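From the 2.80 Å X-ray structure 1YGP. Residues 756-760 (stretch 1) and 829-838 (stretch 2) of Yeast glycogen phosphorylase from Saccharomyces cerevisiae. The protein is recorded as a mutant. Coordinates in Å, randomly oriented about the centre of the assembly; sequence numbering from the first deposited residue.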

ATOM      1  N   VAL A 756      29.883 -33.539 -20.536  1.00 22.91           N
ATOM      2  CA  VAL A 756      29.250 -33.454 -19.226  1.00 23.24           C
ATOM      3  C   VAL A 756      29.963 -34.468 -18.335  1.00 19.97           C
ATOM      4  O   VAL A 756      30.524 -35.419 -18.877  1.00 22.96           O
ATOM      5  CB  VAL A 756      27.695 -33.781 -19.272  1.00 23.29           C
ATOM      6  CG1 VAL A 756      26.952 -32.734 -20.087  1.00 22.20           C
ATOM      7  CG2 VAL A 756      27.437 -35.117 -19.922  1.00 28.55           C
ATOM      8  N   PHE A 757      30.004 -34.313 -17.005  1.00 17.15           N
ATOM      9  CA  PHE A 757      30.658 -35.260 -16.114  1.00 17.90           C
ATOM     10  C   PHE A 757      29.557 -36.000 -15.397  1.00 19.49           C
ATOM     11  O   PHE A 757      28.997 -35.472 -14.434  1.00 24.79           O
ATOM     12  CB  PHE A 757      31.523 -34.554 -15.089  1.00 16.80           C
ATOM     13  CG  PHE A 757      32.696 -33.831 -15.715  1.00 17.84           C
ATOM     14  CD1 PHE A 757      32.516 -32.580 -16.307  1.00 21.38           C
ATOM     15  CD2 PHE A 757      33.947 -34.425 -15.706  1.00 15.98           C
ATOM     16  CE1 PHE A 757      33.597 -31.926 -16.895  1.00 22.76           C
ATOM     17  CE2 PHE A 757      35.020 -33.764 -16.293  1.00 18.37           C
ATOM     18  CZ  PHE A 757      34.850 -32.520 -16.887  1.00 21.10           C
ATOM     19  N   LEU A 758      29.160 -37.176 -15.885  1.00 15.01           N
ATOM     20  CA  LEU A 758      28.078 -37.902 -15.258  1.00  9.33           C
ATOM     21  C   LEU A 758      28.649 -38.983 -14.369  1.00  9.96           C
ATOM     22  O   LEU A 758      29.787 -39.401 -14.582  1.00 14.09           O
ATOM     23  CB  LEU A 758      27.203 -38.473 -16.334  1.00  7.14           C
ATOM     24  CG  LEU A 758      26.610 -37.425 -17.283  1.00 11.14           C
ATOM     25  CD1 LEU A 758      25.961 -38.115 -18.481  1.00  6.67           C
ATOM     26  CD2 LEU A 758      25.638 -36.547 -16.510  1.00  7.40           C
ATOM     27  N   PHE A 759      27.925 -39.413 -13.346  1.00  6.73           N
ATOM     28  CA  PHE A 759      28.407 -40.421 -12.429  1.00  5.58           C
ATOM     29  C   PHE A 759      27.181 -41.025 -11.759  1.00  9.25           C
ATOM     30  O   PHE A 759      26.030 -40.687 -12.077  1.00  9.26           O
ATOM     31  CB  PHE A 759      29.290 -39.797 -11.375  1.00  3.55           C
ATOM     32  CG  PHE A 759      28.520 -38.944 -10.362  1.00 12.70           C
ATOM     33  CD1 PHE A 759      28.100 -37.655 -10.706  1.00 12.92           C
ATOM     34  CD2 PHE A 759      28.210 -39.462  -9.094  1.00 12.67           C
ATOM     35  CE1 PHE A 759      27.370 -36.901  -9.786  1.00 17.24           C
ATOM     36  CE2 PHE A 759      27.482 -38.697  -8.187  1.00 15.54           C
ATOM     37  CZ  PHE A 759      27.059 -37.419  -8.530  1.00 13.48           C
ATOM     38  N   GLY A 760      27.493 -41.882 -10.783  1.00 11.97           N
ATOM     39  CA  GLY A 760      26.504 -42.475  -9.905  1.00 13.23           C
ATOM     40  C   GLY A 760      25.631 -43.487 -10.594  1.00 14.36           C
ATOM     41  O   GLY A 760      25.705 -43.750 -11.800  1.00 16.24           O
ATOM     42  N   ALA A 829      35.525 -39.746  -7.667  1.00 16.46           N
ATOM     43  CA  ALA A 829      36.315 -40.049  -8.849  1.00 16.67           C
ATOM     44  C   ALA A 829      36.114 -39.051  -9.978  1.00 17.15           C
ATOM     45  O   ALA A 829      37.059 -38.583 -10.617  1.00 17.81           O
ATOM     46  CB  ALA A 829      35.953 -41.412  -9.377  1.00 21.44           C
ATOM     47  N   THR A 830      34.874 -38.654 -10.206  1.00 19.17           N
ATOM     48  CA  THR A 830      34.559 -37.667 -11.221  1.00 18.95           C
ATOM     49  C   THR A 830      35.160 -36.332 -10.804  1.00 20.56           C
ATOM     50  O   THR A 830      35.598 -35.547 -11.650  1.00 19.59           O
ATOM     51  CB  THR A 830      33.061 -37.506 -11.347  1.00 21.34           C
ATOM     52  OG1 THR A 830      32.461 -38.798 -11.302  1.00 28.54           O
ATOM     53  CG2 THR A 830      32.715 -36.802 -12.638  1.00 25.88           C
ATOM     54  N   HIS A 831      35.215 -36.036  -9.495  1.00 19.02           N
ATOM     55  CA  HIS A 831      35.784 -34.774  -9.079  1.00 18.39           C
ATOM     56  C   HIS A 831      37.272 -34.709  -9.324  1.00 21.18           C
ATOM     57  O   HIS A 831      37.752 -33.658  -9.766  1.00 20.28           O
ATOM     58  CB  HIS A 831      35.483 -34.530  -7.628  1.00 14.17           C
ATOM     59  CG  HIS A 831      34.335 -33.536  -7.550  1.00 13.43           C
ATOM     60  ND1 HIS A 831      33.115 -33.712  -7.040  1.00 11.26           N
ATOM     61  CD2 HIS A 831      34.407 -32.245  -8.028  1.00 10.89           C
ATOM     62  CE1 HIS A 831      32.453 -32.591  -7.184  1.00  8.88           C
ATOM     63  NE2 HIS A 831      33.228 -31.718  -7.777  1.00 13.08           N
ATOM     64  N   GLU A 832      37.976 -35.829  -9.120  1.00 22.72           N
ATOM     65  CA  GLU A 832      39.392 -35.940  -9.466  1.00 24.10           C
ATOM     66  C   GLU A 832      39.591 -35.598 -10.944  1.00 22.20           C
ATOM     67  O   GLU A 832      40.480 -34.806 -11.283  1.00 22.61           O
ATOM     68  CB  GLU A 832      39.854 -37.356  -9.185  1.00 26.60           C
ATOM     69  CG  GLU A 832      41.108 -37.323  -8.337  1.00 39.72           C
ATOM     70  CD  GLU A 832      41.378 -38.631  -7.609  1.00 44.82           C
ATOM     71  OE1 GLU A 832      40.793 -38.832  -6.544  1.00 50.61           O
ATOM     72  OE2 GLU A 832      42.173 -39.436  -8.098  1.00 48.80           O
ATOM     73  N   LEU A 833      38.721 -36.143 -11.816  1.00 18.25           N
ATOM     74  CA  LEU A 833      38.718 -35.804 -13.233  1.00 18.28           C
ATOM     75  C   LEU A 833      38.535 -34.321 -13.500  1.00 18.75           C
ATOM     76  O   LEU A 833      39.384 -33.707 -14.147  1.00 16.30           O
ATOM     77  CB  LEU A 833      37.618 -36.562 -13.955  1.00 16.81           C
ATOM     78  CG  LEU A 833      38.020 -37.955 -14.371  1.00 19.55           C
ATOM     79  CD1 LEU A 833      36.823 -38.878 -14.496  1.00 19.89           C
ATOM     80  CD2 LEU A 833      38.783 -37.812 -15.670  1.00 21.29           C
ATOM     81  N   VAL A 834      37.464 -33.725 -12.968  1.00 23.38           N
ATOM     82  CA  VAL A 834      37.148 -32.307 -13.125  1.00 23.28           C
ATOM     83  C   VAL A 834      38.379 -31.473 -12.801  1.00 23.82           C
ATOM     84  O   VAL A 834      38.841 -30.671 -13.626  1.00 19.57           O
ATOM     85  CB  VAL A 834      35.953 -31.923 -12.180  1.00 24.14           C
ATOM     86  CG1 VAL A 834      35.744 -30.423 -12.074  1.00 27.09           C
ATOM     87  CG2 VAL A 834      34.668 -32.419 -12.787  1.00 25.10           C
ATOM     88  N   ASP A 835      38.943 -31.743 -11.622  1.00 23.43           N
ATOM     89  CA  ASP A 835      40.071 -30.990 -11.146  1.00 26.58           C
ATOM     90  C   ASP A 835      41.254 -31.004 -12.082  1.00 26.52           C
ATOM     91  O   ASP A 835      41.855 -29.939 -12.319  1.00 28.35           O
ATOM     92  CB  ASP A 835      40.520 -31.513  -9.800  1.00 33.35           C
ATOM     93  CG  ASP A 835      39.698 -31.011  -8.625  1.00 38.57           C
ATOM     94  OD1 ASP A 835      39.550 -29.795  -8.465  1.00 43.85           O
ATOM     95  OD2 ASP A 835      39.236 -31.845  -7.848  1.00 41.95           O
ATOM     96  N   GLN A 836      41.569 -32.171 -12.646  1.00 24.07           N
ATOM     97  CA  GLN A 836      42.720 -32.250 -13.524  1.00 25.37           C
ATOM     98  C   GLN A 836      42.421 -31.538 -14.824  1.00 27.30           C
ATOM     99  O   GLN A 836      43.239 -30.729 -15.270  1.00 31.97           O
ATOM    100  CB  GLN A 836      43.070 -33.688 -13.836  1.00 27.58           C
ATOM    101  N   GLU A 837      41.236 -31.780 -15.394  1.00 27.19           N
ATOM    102  CA  GLU A 837      40.758 -31.158 -16.618  1.00 24.18           C
ATOM    103  C   GLU A 837      40.899 -29.654 -16.554  1.00 24.37           C
ATOM    104  O   GLU A 837      41.683 -29.088 -17.306  1.00 24.41           O
ATOM    105  CB  GLU A 837      39.304 -31.499 -16.820  1.00 25.85           C
ATOM    106  CG  GLU A 837      38.992 -32.735 -17.624  1.00 31.56           C
ATOM    107  CD  GLU A 837      38.989 -32.391 -19.096  1.00 34.27           C
ATOM    108  OE1 GLU A 837      38.032 -31.770 -19.540  1.00 36.92           O
ATOM    109  OE2 GLU A 837      39.948 -32.718 -19.794  1.00 42.04           O
ATOM    110  N   PHE A 838      40.240 -29.027 -15.581  1.00 26.04           N
ATOM    111  CA  PHE A 838      40.212 -27.584 -15.435  1.00 25.83           C
ATOM    112  C   PHE A 838      41.567 -26.962 -15.157  1.00 26.25           C
ATOM    113  O   PHE A 838      41.963 -26.013 -15.832  1.00 27.28           O
ATOM    114  CB  PHE A 838      39.221 -27.199 -14.300  1.00 25.23           C
ATOM    115  CG  PHE A 838      39.207 -25.716 -13.922  1.00 21.37           C
ATOM    116  CD1 PHE A 838      38.505 -24.799 -14.692  1.00 19.50           C
ATOM    117  CD2 PHE A 838      39.920 -25.273 -12.804  1.00 23.75           C
ATOM    118  CE1 PHE A 838      38.526 -23.454 -14.338  1.00 21.48           C
ATOM    119  CE2 PHE A 838      39.935 -23.922 -12.458  1.00 23.47           C
ATOM    120  CZ  PHE A 838      39.236 -23.007 -13.226  1.00 19.50           C
TER

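The short strand at 757-759 runs nearly antiparallel to the helix 829-838, with an angle of 168° between their directions and a closest approach of 9.1 Å between the axes. No hydrogen bond crosses the interface. The two segments are joined by side-chain packing that buries 262 Å² in total, most of it centred on Phe757 and Thr830, whose CA atoms define the backbone register at 6.7 Å.

Phe757 is the principal contact residue of the strand. Its CA-to-CB bond points toward the helix, and chi1 of -65° (m) with chi2 of 80° sets the ring beside the turn of Leu833 and Val834, between the levels of Thr830 and Glu837. A chi2 near 90° is the usual preference of phenylalanine, so the ring reaches this position without evident torsional strain. One face of the ring receives Val834: CG2 of Val834 lies 3.7 Å from the centroid of the Phe757 ring and only 15° off its normal, a CH-pi contact, with Phe757 CD2 its nearest ring atom at 3.6 Å. The CA-to-CB bond of Val834 points sideways rather than directly at the strand, yet chi1 of 168° (t) places CG2 over the ring, while CG1 lies farther off. The branching of valine at CB thus gives a compact methyl contact close to the helix backbone.

The edge of the same ring is bordered by three other helix residues. Thr830 approaches with its methyl, CG2 lying 3.5 Å from Phe757 CB. Leu833 makes a looser apolar contact, its CB 4.5 Å from Phe757 CE2, and remains largely exposed. Farther along, Glu837 OE1 lies 4.2 Å from Phe757 CZ. With chi1 of -91°, between wells, and chi2 of -85° (m), the Glu837 side chain is folded rather than extended; its OE1 is hydrogen-bonded elsewhere in the structure, so the carboxylate is not left without a polar partner beside the aromatic edge.

Thr830 serves both strand phenylalanines. Its CA-to-CB bond points toward the strand, and chi1 of -42° (m) directs CG2 to Phe757 while OG1 comes within 3.3 Å of Phe759 CB. The latter is a packing contact, and OG1 finds its hydrogen bond elsewhere in the structure. A small, branched side chain suits this close approach, combining an apolar methyl with a hydroxyl whose polar needs are met despite burial.

Phe759 also starts toward the helix, but with chi1 of 71° (p) the end of its side chain leads away, so its CB makes the closest contact and its ring contributes little to the interface. Between the two phenylalanines, Leu758 points away, as expected from strand alternation, and scarcely participates. On the helix, Thr830, Val834 and Glu837 recur at spacings of four and three residues, bringing their side chains to Phe757, while the backbone bonds Val834 N to Thr830 O and Phe838 N to Val834 O, both 2.9 Å, maintain the helical framework.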